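Local coordinates for protein putative DNA helicase (Lactobacillus plantarum, PDB 3DMN) that is of unproven function but, as the C-terminal domain of a putative UvrD-like helicase, probably forms part of an ATP-driven motor that separates DNA strands, at residues 72-77 with 102-107; 49-54 with 84-89; 65-70 with 138-143; 41-46 with 119-124. All blocks are in the same frame, centred on the assembly; numbering follows the deposited sequence. Where two conformers were deposited one is given.

Contact 1 of 4, residues 72-77 with 102-107; sequences AECEAL and VIVVPS
Cys74 carries this contact, reaching from helix 71-82 onto the end of strand 102-106, where its CA comes 6.3 Å from the CA of Pro106. The helix runs nearly antiparallel to the strand, with the short axes at 162° and 8.3 Å apart at their closest. Starting at the helix, Cys74 CB points toward the strand and meets the methyl Val104 CG1 at 3.8 Å. One bond further out, SG lies beside the backbone N of its own residue and turned from the carbonyl carbon (chi1 -70°), a torsion that carries the sulfur past the valine toward the proline. Cys74 SG there rests on Pro106 CA at 3.6 Å and reaches the ring at Pro106 CG, 4.0 Å away. The carbonyl Val105 O is 3.8 Å from Cys74 SG, a plain contact with no hydrogen bond. The sulfur therefore settles against the Val105-Pro106 peptide and the near side of the pyrrolidine ring, while Val104 CG1 touches both CB and SG. Every residue that touches here is buried, and the contact is apolar apart from the carbonyl. Val105, the alternate residue of the strand, has its CB on the side away from the helix. Strand 102-106 leads into a sequence resembling motif V of superfamily 1 helicases. On one flank Val104 and Cys74 also touch Leu90 of the outermost strand 88-90; on the other, Leu77 and Val104 pack on Ile66 of strand 64-68, so helix 71-82 lies over three adjacent strands of the parallel sheet.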
loop_
_atom_site.group_PDB
_atom_site.type_symbol
_atom_site.label_atom_id
_atom_site.label_comp_id
_atom_site.label_asym_id
_atom_site.label_seq_id
_atom_site.Cartn_x
_atom_site.Cartn_y
_atom_site.Cartn_z
ATOM N N ALA A 72 14.753 3.446 -3.305
ATOM C CA ALA A 72 14.793 4.599 -4.236
ATOM C C ALA A 72 13.351 5.130 -4.410
ATOM O O ALA A 72 13.092 6.358 -4.400
ATOM C CB ALA A 72 15.345 4.163 -5.568
ATOM N N GLU A 73 12.397 4.220 -4.572
ATOM C CA GLU A 73 10.983 4.630 -4.769
ATOM C C GLU A 73 10.425 5.280 -3.507
ATOM O O GLU A 73 9.722 6.276 -3.579
ATOM C CB GLU A 73 10.152 3.448 -5.238
ATOM C CG GLU A 73 10.648 3.077 -6.622
ATOM C CD GLU A 73 9.887 1.926 -7.270
ATOM O OE1 GLU A 73 9.012 1.333 -6.593
ATOM O OE2 GLU A 73 10.180 1.671 -8.492
ATOM N N CYS A 74 10.773 4.720 -2.354
ATOM C CA CYS A 74 10.418 5.348 -1.067
ATOM C C CYS A 74 11.000 6.720 -0.877
ATOM O O CYS A 74 10.301 7.600 -0.358
ATOM C CB CYS A 74 10.844 4.447 0.108
ATOM S SG CYS A 74 9.827 2.937 0.229
ATOM N N GLU A 75 12.258 6.920 -1.293
ATOM C CA GLU A 75 12.880 8.249 -1.194
ATOM C C GLU A 75 12.122 9.252 -2.070
ATOM O O GLU A 75 11.888 10.380 -1.646
ATOM C CB GLU A 75 14.345 8.146 -1.634
ATOM C CG GLU A 75 15.145 7.531 -0.542
ATOM C CD GLU A 75 16.555 7.193 -0.951
ATOM O OE1 GLU A 75 16.810 7.072 -2.168
ATOM O OE2 GLU A 75 17.406 7.044 -0.038
ATOM N N ALA A 76 11.776 8.845 -3.297
ATOM C CA ALA A 76 11.091 9.768 -4.236
ATOM C C ALA A 76 9.720 10.146 -3.647
ATOM O O ALA A 76 9.324 11.307 -3.690
ATOM C CB ALA A 76 10.914 9.114 -5.575
ATOM N N LEU A 77 9.016 9.167 -3.075
ATOM C CA LEU A 77 7.677 9.440 -2.512
ATOM C C LEU A 77 7.808 10.344 -1.309
ATOM O O LEU A 77 7.000 11.258 -1.122
ATOM C CB LEU A 77 6.962 8.137 -2.143
ATOM C CG LEU A 77 5.608 8.383 -1.478
ATOM C CD1 LEU A 77 4.666 9.136 -2.438
ATOM C CD2 LEU A 77 4.978 7.085 -0.961
ATOM N N VAL A 102 3.487 10.209 9.358
ATOM C CA VAL A 102 3.432 9.250 8.219
ATOM C C VAL A 102 4.682 8.356 8.104
ATOM O O VAL A 102 5.778 8.866 7.887
ATOM C CB VAL A 102 3.216 10.023 6.881
ATOM C CG1 VAL A 102 3.042 9.097 5.705
ATOM C CG2 VAL A 102 2.018 10.973 6.981
ATOM N N ILE A 103 4.537 7.028 8.175
ATOM C CA ILE A 103 5.715 6.166 7.968
ATOM C C ILE A 103 5.725 5.682 6.523
ATOM O O ILE A 103 4.688 5.262 6.001
ATOM C CB ILE A 103 5.854 4.907 8.919
ATOM C CG1 ILE A 103 4.657 4.004 8.817
ATOM C CG2 ILE A 103 6.174 5.317 10.367
ATOM C CD1 ILE A 103 4.745 2.804 9.727
ATOM N N VAL A 104 6.901 5.772 5.902
ATOM C CA VAL A 104 7.146 5.222 4.576
ATOM C C VAL A 104 8.180 4.111 4.784
ATOM O O VAL A 104 9.281 4.375 5.337
ATOM C CB VAL A 104 7.687 6.323 3.588
ATOM C CG1 VAL A 104 8.024 5.634 2.278
ATOM C CG2 VAL A 104 6.606 7.371 3.337
ATOM N N VAL A 105 7.833 2.908 4.335
ATOM C CA VAL A 105 8.495 1.671 4.735
ATOM C C VAL A 105 8.911 0.971 3.430
ATOM O O VAL A 105 8.055 0.577 2.655
ATOM C CB VAL A 105 7.439 0.680 5.508
ATOM C CG1 VAL A 105 8.082 -0.637 5.963
ATOM C CG2 VAL A 105 6.758 1.358 6.707
ATOM N N PRO A 106 10.229 0.795 3.192
ATOM C CA PRO A 106 10.551 -0.111 2.042
ATOM C C PRO A 106 10.116 -1.544 2.330
ATOM O O PRO A 106 10.184 -1.983 3.478
ATOM C CB PRO A 106 12.073 -0.083 1.993
ATOM C CG PRO A 106 12.451 1.159 2.748
ATOM C CD PRO A 106 11.441 1.335 3.826
ATOM N N SER A 107 9.712 -2.274 1.300
ATOM C CA SER A 107 9.110 -3.595 1.491
ATOM C C SER A 107 9.965 -4.473 2.376
ATOM O O SER A 107 9.464 -5.178 3.265
ATOM C CB SER A 107 8.861 -4.308 0.157
ATOM O OG SER A 107 10.079 -4.491 -0.579
#

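Contact 2 of 4, residues 49-54 with 84-89; sequences QVVDQL and RGEQVT. With ACT (acetate ion), chain C.
Glu86 OE2 lies against the side chain of Val51 and takes a hydrogen bond from a water at 2.7 Å. The same water O donates to Val51 O, also at 2.7 Å, and so ties the carboxylate to the backbone of helix 43-59 where no direct bond is made. Both methyls of Val51 press on this oxygen from the same side, Val51 CG2 standing 3.5 Å from Glu86 OE2, while Leu54 CD1 touches it from the next turn of the helix at 3.9 Å. A bend at the second torsion of Glu86 (chi2 -76°) folds the carboxylate back onto these residues. The turn that presents it is the end of helix 71-82: Gly85, with positive phi, is the C-prime residue of a Schellman motif, in which Glu86 N bonds to Leu81 O and Gly85 N to Lys82 O, before the chain enters strand 88-90. Just ahead of the glycine, Arg84 lays its aliphatic part across Val51 at about a right angle, with Arg84 CB 3.9 Å from Val51 CG2. Its guanidinium continues to salt bridges with Asp48 and Glu44, both on the early turns of helix 43-59. At the strand itself, Gln87 and Thr89 pair with strand 102-106, whereas Val88 N gives its hydrogen to an acetate, Val88 N to acetate O being 3.0 Å at 167°.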
loop_
_atom_site.group_PDB
_atom_site.type_symbol
_atom_site.label_atom_id
_atom_site.label_comp_id
_atom_site.label_asym_id
_atom_site.label_seq_id
_atom_site.Cartn_x
_atom_site.Cartn_y
_atom_site.Cartn_z
ATOM N N GLN A 49 -3.280 11.156 -4.510
ATOM C CA GLN A 49 -4.135 10.116 -3.937
ATOM C C GLN A 49 -3.622 9.639 -2.596
ATOM O O GLN A 49 -4.427 9.312 -1.701
ATOM C CB GLN A 49 -4.356 8.936 -4.894
ATOM C CG GLN A 49 -5.248 7.843 -4.301
ATOM C CD GLN A 49 -6.635 8.302 -3.837
ATOM O OE1 GLN A 49 -7.242 9.227 -4.396
ATOM N NE2 GLN A 49 -7.150 7.631 -2.805
ATOM N N VAL A 50 -2.304 9.571 -2.437
ATOM C CA VAL A 50 -1.724 9.214 -1.132
ATOM C C VAL A 50 -2.131 10.256 -0.063
ATOM O O VAL A 50 -2.530 9.910 1.056
ATOM C CB VAL A 50 -0.205 9.095 -1.204
ATOM C CG1 VAL A 50 0.364 8.859 0.155
ATOM C CG2 VAL A 50 0.184 7.932 -2.158
ATOM N N VAL A 51 -2.012 11.531 -0.408
ATOM C CA VAL A 51 -2.390 12.609 0.531
ATOM C C VAL A 51 -3.864 12.462 0.952
ATOM O O VAL A 51 -4.228 12.521 2.148
ATOM C CB VAL A 51 -2.126 13.980 -0.119
ATOM C CG1 VAL A 51 -2.785 15.114 0.663
ATOM C CG2 VAL A 51 -0.612 14.227 -0.180
ATOM N N ASP A 52 -4.701 12.224 -0.050
ATOM C CA ASP A 52 -6.128 12.094 0.135
ATOM C C ASP A 52 -6.474 10.861 0.990
ATOM O O ASP A 52 -7.326 10.946 1.911
ATOM C CB ASP A 52 -6.829 12.006 -1.197
ATOM C CG ASP A 52 -6.786 13.296 -1.966
ATOM O OD1 ASP A 52 -6.262 14.303 -1.452
ATOM O OD2 ASP A 52 -7.339 13.298 -3.093
ATOM N N GLN A 53 -5.815 9.738 0.700
ATOM C CA GLN A 53 -6.030 8.527 1.492
ATOM C C GLN A 53 -5.577 8.686 2.946
ATOM O O GLN A 53 -6.229 8.209 3.871
ATOM C CB GLN A 53 -5.337 7.329 0.843
ATOM C CG GLN A 53 -5.759 5.993 1.503
ATOM C CD GLN A 53 -7.196 5.649 1.205
ATOM O OE1 GLN A 53 -7.972 5.298 2.112
ATOM N NE2 GLN A 53 -7.575 5.785 -0.040
ATOM N N LEU A 54 -4.463 9.382 3.147
ATOM C CA LEU A 54 -3.971 9.611 4.505
ATOM C C LEU A 54 -5.000 10.427 5.282
ATOM O O LEU A 54 -5.292 10.130 6.436
ATOM C CB LEU A 54 -2.637 10.331 4.446
ATOM C CG LEU A 54 -1.439 9.454 4.017
ATOM C CD1 LEU A 54 -0.241 10.335 3.804
ATOM C CD2 LEU A 54 -1.125 8.376 5.072
ATOM N N ARG A 84 4.225 18.197 0.150
ATOM C CA ARG A 84 2.774 18.393 0.311
ATOM C C ARG A 84 2.412 18.771 1.727
ATOM O O ARG A 84 1.209 18.823 2.078
ATOM C CB ARG A 84 1.970 17.123 -0.055
ATOM C CG ARG A 84 2.207 16.643 -1.473
ATOM C CD ARG A 84 2.130 17.752 -2.555
ATOM N NE ARG A 84 2.216 17.080 -3.875
ATOM C CZ ARG A 84 1.201 16.437 -4.474
ATOM N NH1 ARG A 84 -0.019 16.396 -3.901
ATOM N NH2 ARG A 84 1.439 15.836 -5.663
ATOM N N GLY A 85 3.422 19.071 2.550
ATOM C CA GLY A 85 3.219 19.481 3.929
ATOM C C GLY A 85 3.004 18.331 4.898
ATOM O O GLY A 85 2.608 18.587 6.048
ATOM N N GLU A 86 3.272 17.094 4.457
ATOM C CA GLU A 86 3.069 15.926 5.341
ATOM C C GLU A 86 4.256 15.823 6.280
ATOM O O GLU A 86 5.402 16.140 5.892
ATOM C CB GLU A 86 2.996 14.631 4.537
ATOM C CG GLU A 86 1.828 14.580 3.546
ATOM C CD GLU A 86 0.444 14.312 4.165
ATOM O OE1 GLU A 86 0.295 14.169 5.403
ATOM O OE2 GLU A 86 -0.521 14.212 3.365
ATOM N N GLN A 87 4.007 15.285 7.477
ATOM C CA GLN A 87 5.107 14.872 8.362
ATOM C C GLN A 87 5.448 13.464 7.928
ATOM O O GLN A 87 4.568 12.610 7.947
ATOM C CB GLN A 87 4.638 14.845 9.825
ATOM C CG GLN A 87 5.760 14.716 10.838
ATOM C CD GLN A 87 5.251 14.841 12.287
ATOM O OE1 GLN A 87 4.097 14.519 12.591
ATOM N NE2 GLN A 87 6.110 15.323 13.162
ATOM N N VAL A 88 6.671 13.248 7.472
ATOM C CA VAL A 88 7.050 11.931 6.884
ATOM C C VAL A 88 8.295 11.380 7.553
ATOM O O VAL A 88 9.288 12.115 7.816
ATOM C CB VAL A 88 7.327 12.029 5.393
ATOM C CG1 VAL A 88 7.434 10.580 4.780
ATOM C CG2 VAL A 88 6.208 12.801 4.736
ATOM N N THR A 89 8.227 10.079 7.849
ATOM C CA THR A 89 9.379 9.358 8.377
ATOM C C THR A 89 9.657 8.197 7.427
ATOM O O THR A 89 8.871 7.244 7.355
ATOM C CB THR A 89 9.092 8.832 9.779
ATOM O OG1 THR A 89 8.903 9.946 10.654
ATOM C CG2 THR A 89 10.259 7.973 10.288
HETATM C C ACT C . 9.008 15.922 8.344
HETATM O O ACT C . 8.510 15.630 7.240
HETATM O OXT ACT C . 8.624 15.237 9.313
HETATM C CH3 ACT C . 9.998 16.964 8.510
HETATM O O HOH W 1 -3.052 13.903 4.162
#

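Contact 3 of 4, residues 65-70 with 138-143; sequences AIIGKS and YTICSR. With ACT (acetate ion), chain G; ACT (acetate ion), chain E.
Strand 64-68 runs against the C-terminal part of helix 134-141, with the CA atoms of Ile67 and Ile140 7.0 Å apart. The two isoleucines lie alongside each other, pointing opposite ways, and meet by their branch methyls: Ile67 CG2 lies 3.7 Å from Ile140 CG2. The longer branch of Ile67 leaves on the side away from its carbonyl carbon (chi1 -53°) and reaches Arg143, where Ile67 CD1 is 3.8 Å from Arg143 CG, the isoleucine tip meeting the arginine chain broadside. Arg143 then bends at its second torsion (chi2 -89°), and its guanidinium turns to an acetate whose carboxyl carbon lies in the guanidinium plane, off its edge. Arg143 NE to acetate OXT is a nearly straight bond of 3.0 Å (172°); the bond from NH2 to the other oxygen is so short that its length is doubtful. Arg143 NH1 bonds to Leu113 O, so the group is gripped from two directions. Acetate CH3 comes close, 3.4 Å from Ile140 CG1. The sequence around Arg143 resembles motif VI of superfamily 1 helicases, whose arginine in relatives contacts the ATP gamma-phosphate; an acetate held here, though probably from the crystallisation liquor, is consistent with such a role. Beyond the strand, Lys69 NZ bonds a separate acetate, with Asn127 O as a second partner. Helix 134-141 covers the face of the sheet reached by Ile67, with Ile140 also on Val120 of strand 118-121 and Cys141 on Thr15 of helix 9-16; Ile66 turns to the other face, where helices 43-59 and 71-82 lie.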
loop_
_atom_site.group_PDB
_atom_site.type_symbol
_atom_site.label_atom_id
_atom_site.label_comp_id
_atom_site.label_asym_id
_atom_site.label_seq_id
_atom_site.Cartn_x
_atom_site.Cartn_y
_atom_site.Cartn_z
ATOM N N ALA A 65 0.646 2.925 7.401
ATOM C CA ALA A 65 2.005 2.830 6.820
ATOM C C ALA A 65 1.929 2.816 5.315
ATOM O O ALA A 65 1.041 2.178 4.755
ATOM C CB ALA A 65 2.713 1.606 7.285
ATOM N N ILE A 66 2.833 3.530 4.656
ATOM C CA ILE A 66 2.939 3.453 3.210
ATOM C C ILE A 66 4.117 2.544 2.888
ATOM O O ILE A 66 5.231 2.763 3.406
ATOM C CB ILE A 66 3.265 4.807 2.617
ATOM C CG1 ILE A 66 2.197 5.816 3.057
ATOM C CG2 ILE A 66 3.397 4.657 1.094
ATOM C CD1 ILE A 66 2.553 7.284 2.643
ATOM N N ILE A 67 3.849 1.477 2.135
ATOM C CA ILE A 67 4.934 0.527 1.764
ATOM C C ILE A 67 5.307 0.696 0.301
ATOM O O ILE A 67 4.440 0.536 -0.587
ATOM C CB ILE A 67 4.533 -0.947 2.033
ATOM C CG1 ILE A 67 4.052 -1.065 3.481
ATOM C CG2 ILE A 67 5.724 -1.866 1.735
ATOM C CD1 ILE A 67 3.592 -2.483 3.941
ATOM N N GLY A 68 6.557 1.064 0.057
ATOM C CA GLY A 68 7.105 1.196 -1.331
ATOM C C GLY A 68 7.995 -0.030 -1.596
ATOM O O GLY A 68 8.454 -0.682 -0.678
ATOM N N LYS A 69 8.243 -0.336 -2.848
ATOM C CA LYS A 69 8.963 -1.565 -3.175
ATOM C C LYS A 69 10.412 -1.472 -2.759
ATOM O O LYS A 69 10.956 -2.444 -2.203
ATOM C CB LYS A 69 8.864 -1.860 -4.668
ATOM C CG LYS A 69 9.583 -3.152 -5.054
ATOM C CD LYS A 69 9.372 -3.531 -6.553
ATOM C CE LYS A 69 9.943 -2.485 -7.482
ATOM N NZ LYS A 69 9.914 -2.984 -8.927
ATOM N N SER A 70 11.050 -0.357 -3.134
ATOM C CA SER A 70 12.479 -0.230 -2.982
ATOM C C SER A 70 12.811 1.039 -2.238
ATOM O O SER A 70 11.979 1.963 -2.169
ATOM C CB SER A 70 13.131 -0.132 -4.385
ATOM O OG SER A 70 12.743 1.102 -5.004
ATOM N N TYR A 138 1.998 -9.848 -2.741
ATOM C CA TYR A 138 1.160 -10.512 -1.738
ATOM C C TYR A 138 1.612 -10.143 -0.313
ATOM O O TYR A 138 0.812 -9.758 0.545
ATOM C CB TYR A 138 1.292 -12.016 -1.934
ATOM C CG TYR A 138 0.696 -12.800 -0.797
ATOM C CD1 TYR A 138 -0.681 -12.963 -0.714
ATOM C CD2 TYR A 138 1.503 -13.360 0.169
ATOM C CE1 TYR A 138 -1.243 -13.727 0.344
ATOM C CE2 TYR A 138 0.975 -14.090 1.216
ATOM C CZ TYR A 138 -0.393 -14.264 1.303
ATOM O OH TYR A 138 -0.890 -15.006 2.368
ATOM N N THR A 139 2.900 -10.309 -0.068
ATOM C CA THR A 139 3.452 -10.015 1.259
ATOM C C THR A 139 3.205 -8.563 1.679
ATOM O O THR A 139 2.835 -8.300 2.799
ATOM C CB THR A 139 4.933 -10.354 1.291
ATOM O OG1 THR A 139 5.055 -11.749 1.008
ATOM C CG2 THR A 139 5.518 -10.079 2.666
ATOM N N ILE A 140 3.434 -7.625 0.775
ATOM C CA ILE A 140 3.199 -6.214 1.094
ATOM C C ILE A 140 1.737 -5.976 1.456
ATOM O O ILE A 140 1.421 -5.357 2.472
ATOM C CB ILE A 140 3.592 -5.350 -0.084
ATOM C CG1 ILE A 140 5.123 -5.416 -0.278
ATOM C CG2 ILE A 140 3.116 -3.905 0.115
ATOM C CD1 ILE A 140 5.589 -4.672 -1.566
ATOM N N CYS A 141 0.845 -6.461 0.611
ATOM C CA CYS A 141 -0.570 -6.193 0.831
ATOM C C CYS A 141 -1.042 -6.868 2.121
ATOM O O CYS A 141 -1.910 -6.319 2.819
ATOM C CB CYS A 141 -1.375 -6.704 -0.363
ATOM S SG CYS A 141 -1.187 -5.722 -1.839
ATOM N N SER A 142 -0.454 -8.024 2.445
ATOM C CA SER A 142 -0.868 -8.823 3.588
ATOM C C SER A 142 -0.459 -8.182 4.935
ATOM O O SER A 142 -0.870 -8.654 5.995
ATOM C CB SER A 142 -0.365 -10.271 3.452
ATOM O OG SER A 142 -0.980 -10.912 2.335
ATOM N N ARG A 143 0.350 -7.111 4.879
ATOM C CA ARG A 143 0.739 -6.368 6.092
ATOM C C ARG A 143 -0.437 -5.573 6.645
ATOM O O ARG A 143 -0.382 -5.135 7.787
ATOM C CB ARG A 143 1.878 -5.403 5.819
ATOM C CG ARG A 143 3.104 -6.061 5.198
ATOM C CD ARG A 143 4.016 -6.552 6.233
ATOM N NE ARG A 143 5.157 -7.272 5.671
ATOM C CZ ARG A 143 5.764 -8.261 6.315
ATOM N NH1 ARG A 143 5.338 -8.619 7.529
ATOM N NH2 ARG A 143 6.796 -8.898 5.749
HETATM C C ACT G . 7.038 -7.021 2.766
HETATM O O ACT G . 7.536 -7.704 3.691
HETATM O OXT ACT G . 6.157 -6.225 3.086
HETATM C CH3 ACT G . 7.479 -7.190 1.361
HETATM C C ACT E . 12.030 -0.644 -10.069
HETATM O O ACT E . 12.142 -0.874 -8.840
HETATM O OXT ACT E . 11.164 -1.297 -10.725
HETATM C CH3 ACT E . 12.951 0.354 -10.658
#

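Contact 4 of 4, residues 41-46 with 119-124; sequences PNFEAG and IVWNAN. With ACT (acetate ion), chain K; ACT (acetate ion), chain L.
The indole of Trp121 drives its edge at the face of Phe43, an offset edge-to-face pair with planes at 89° and the phenyl and six-membered indole ring centroids 5.7 Å apart. The closest carbons are Trp121 CZ2 and Phe43 CE1, 3.6 Å from each other. A bound acetate's oxygen lies at the Phe43 ring edge, near its plane. Farther round the indole rim, in its plane, Gly46 C approaches Trp121 CZ3 at 3.6 Å; lacking a side chain, Gly46 lets the ring come up against the helix backbone. One indole face carries Asn122 CB, offset toward the rim. The ring gets there because Trp121 CG stands opposite its backbone N (chi1 171°), swinging the indole out to the start of helix 43-59. That start is capped by Asn42, whose OD1 accepts from Ala45 N at 2.9 Å. Trp121 further packs on Val47 and Val50 of the same helix and on Leu77 of helix 71-82, and so fills the space between the sheet and both helices. At the polar corner of the indole, Trp121 NE1 donates to one acetate O at 2.9 Å, almost straight at 173°. The other oxygen of that acetate, OXT, is 3.1 Å from Asn122 ND2, which also reaches OXT of a second acetate at 2.9 Å. Asn122 OD1 accepts from Val153 N, which fixes which end of the amide is the donor. With two acceptors, ND2 presumably commits both its hydrogens; the apolar aromatic pair thus borders a donor-lined spot that takes up carboxylates, here probably from the crystallisation liquor.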
loop_
_atom_site.group_PDB
_atom_site.type_symbol
_atom_site.label_atom_id
_atom_site.label_comp_id
_atom_site.label_asym_id
_atom_site.label_seq_id
_atom_site.Cartn_x
_atom_site.Cartn_y
_atom_site.Cartn_z
ATOM N N PRO A 41 -2.726 8.931 -13.453
ATOM C CA PRO A 41 -1.988 9.110 -14.708
ATOM C C PRO A 41 -0.527 9.442 -14.612
ATOM O O PRO A 41 0.181 9.319 -15.614
ATOM C CB PRO A 41 -2.723 10.292 -15.385
ATOM C CG PRO A 41 -3.268 11.099 -14.162
ATOM C CD PRO A 41 -3.699 10.014 -13.215
ATOM N N ASN A 42 -0.067 9.939 -13.460
ATOM C CA ASN A 42 1.325 10.352 -13.335
ATOM C C ASN A 42 1.702 10.398 -11.869
ATOM O O ASN A 42 0.813 10.272 -10.987
ATOM C CB ASN A 42 1.611 11.699 -14.027
ATOM C CG ASN A 42 0.582 12.747 -13.652
ATOM O OD1 ASN A 42 0.387 13.014 -12.459
ATOM N ND2 ASN A 42 -0.107 13.306 -14.642
ATOM N N PHE A 43 3.003 10.614 -11.634
ATOM C CA PHE A 43 3.553 10.540 -10.273
ATOM C C PHE A 43 2.855 11.530 -9.319
ATOM O O PHE A 43 2.426 11.116 -8.236
ATOM C CB PHE A 43 5.034 10.808 -10.337
ATOM C CG PHE A 43 5.707 10.856 -9.000
ATOM C CD1 PHE A 43 6.178 9.705 -8.417
ATOM C CD2 PHE A 43 5.870 12.089 -8.346
ATOM C CE1 PHE A 43 6.827 9.759 -7.169
ATOM C CE2 PHE A 43 6.514 12.166 -7.113
ATOM C CZ PHE A 43 6.961 11.003 -6.508
ATOM N N GLU A 44 2.699 12.777 -9.760
ATOM C CA GLU A 44 2.078 13.824 -8.932
ATOM C C GLU A 44 0.614 13.493 -8.634
ATOM O O GLU A 44 0.141 13.700 -7.505
ATOM C CB GLU A 44 2.246 15.208 -9.568
ATOM C CG GLU A 44 3.714 15.669 -9.622
ATOM C CD GLU A 44 4.399 15.858 -8.248
ATOM O OE1 GLU A 44 3.733 16.179 -7.232
ATOM O OE2 GLU A 44 5.643 15.690 -8.188
ATOM N N ALA A 45 -0.106 12.917 -9.614
ATOM C CA ALA A 45 -1.469 12.474 -9.322
ATOM C C ALA A 45 -1.510 11.301 -8.326
ATOM O O ALA A 45 -2.440 11.162 -7.493
ATOM C CB ALA A 45 -2.180 12.110 -10.590
ATOM N N GLY A 46 -0.516 10.414 -8.433
ATOM C CA GLY A 46 -0.399 9.336 -7.433
ATOM C C GLY A 46 -0.201 9.897 -6.045
ATOM O O GLY A 46 -0.841 9.451 -5.097
ATOM N N ILE A 119 -0.967 1.771 2.733
ATOM C CA ILE A 119 -1.082 2.273 1.342
ATOM C C ILE A 119 0.089 1.698 0.556
ATOM O O ILE A 119 1.237 1.948 0.925
ATOM C CB ILE A 119 -1.035 3.788 1.314
ATOM C CG1 ILE A 119 -2.222 4.383 2.082
ATOM C CG2 ILE A 119 -0.980 4.340 -0.165
ATOM C CD1 ILE A 119 -2.068 5.932 2.367
ATOM N N VAL A 120 -0.188 0.868 -0.460
ATOM C CA VAL A 120 0.864 0.314 -1.305
ATOM C C VAL A 120 1.213 1.347 -2.356
ATOM O O VAL A 120 0.398 1.695 -3.210
ATOM C CB VAL A 120 0.416 -1.013 -1.987
ATOM C CG1 VAL A 120 1.551 -1.594 -2.780
ATOM C CG2 VAL A 120 -0.054 -1.990 -0.915
ATOM N N TRP A 121 2.469 1.802 -2.328
ATOM C CA TRP A 121 2.863 2.857 -3.267
ATOM C C TRP A 121 3.310 2.284 -4.614
ATOM O O TRP A 121 4.303 1.517 -4.738
ATOM C CB TRP A 121 3.975 3.765 -2.668
ATOM C CG TRP A 121 4.539 4.689 -3.674
ATOM C CD1 TRP A 121 5.837 4.700 -4.159
ATOM C CD2 TRP A 121 3.830 5.700 -4.398
ATOM N NE1 TRP A 121 5.985 5.701 -5.116
ATOM C CE2 TRP A 121 4.759 6.311 -5.293
ATOM C CE3 TRP A 121 2.510 6.179 -4.359
ATOM C CZ2 TRP A 121 4.393 7.365 -6.127
ATOM C CZ3 TRP A 121 2.140 7.225 -5.232
ATOM C CH2 TRP A 121 3.087 7.788 -6.093
ATOM N N ASN A 122 2.562 2.688 -5.634
ATOM C CA ASN A 122 2.932 2.428 -7.034
ATOM C C ASN A 122 2.931 0.944 -7.389
ATOM O O ASN A 122 3.932 0.391 -7.882
ATOM C CB ASN A 122 4.212 3.121 -7.470
ATOM C CG ASN A 122 4.125 3.539 -8.941
ATOM O OD1 ASN A 122 3.117 3.234 -9.571
ATOM N ND2 ASN A 122 5.175 4.173 -9.493
ATOM N N ALA A 123 1.769 0.355 -7.186
ATOM C CA ALA A 123 1.491 -1.032 -7.550
ATOM C C ALA A 123 1.190 -1.138 -9.050
ATOM O O ALA A 123 0.106 -1.625 -9.439
ATOM C CB ALA A 123 0.261 -1.534 -6.750
ATOM N N ASN A 124 2.143 -0.699 -9.871
ATOM C CA ASN A 124 1.868 -0.536 -11.282
ATOM C C ASN A 124 2.538 -1.621 -12.124
ATOM O O ASN A 124 3.081 -2.607 -11.587
ATOM C CB ASN A 124 2.265 0.865 -11.772
ATOM C CG ASN A 124 3.774 1.079 -11.776
ATOM O OD1 ASN A 124 4.527 0.230 -11.304
ATOM N ND2 ASN A 124 4.223 2.228 -12.324
HETATM C C ACT K . 7.977 5.579 -7.685
HETATM O O ACT K . 8.364 6.225 -6.621
HETATM O OXT ACT K . 7.643 4.348 -7.638
HETATM C CH3 ACT K . 7.890 6.245 -9.015
HETATM C C ACT L . 5.804 6.457 -12.210
HETATM O O ACT L . 6.127 7.031 -11.138
HETATM O OXT ACT L . 5.391 5.275 -12.178
HETATM C CH3 ACT L . 5.910 7.185 -13.518
#

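All four contacts bear on one parallel sheet, as expected of a P-loop NTPase-type fold. Contacts 1 and 4 pack helices 71-82 and 43-59 on one face and contact 3 helix 134-141 on the other; contact 2 joins helix 43-59 to the turn into edge strand 88-90. Contacts 1 and 3, centres about 10 Å apart, are tied by Val105 N bonding Ile66 O at 2.8 Å. Contact 2, about 17 Å from contact 3 between centres, shares helix 43-59 with contact 4, Leu54 CD2 lying 3.8 Å from Ile119 CD1. Ala76 O lies 3.7 Å from Phe43 CZ, joining contacts 1 and 4. The acetate at Arg143 lies where, by resemblance to relatives, a nucleotide phosphate might bind.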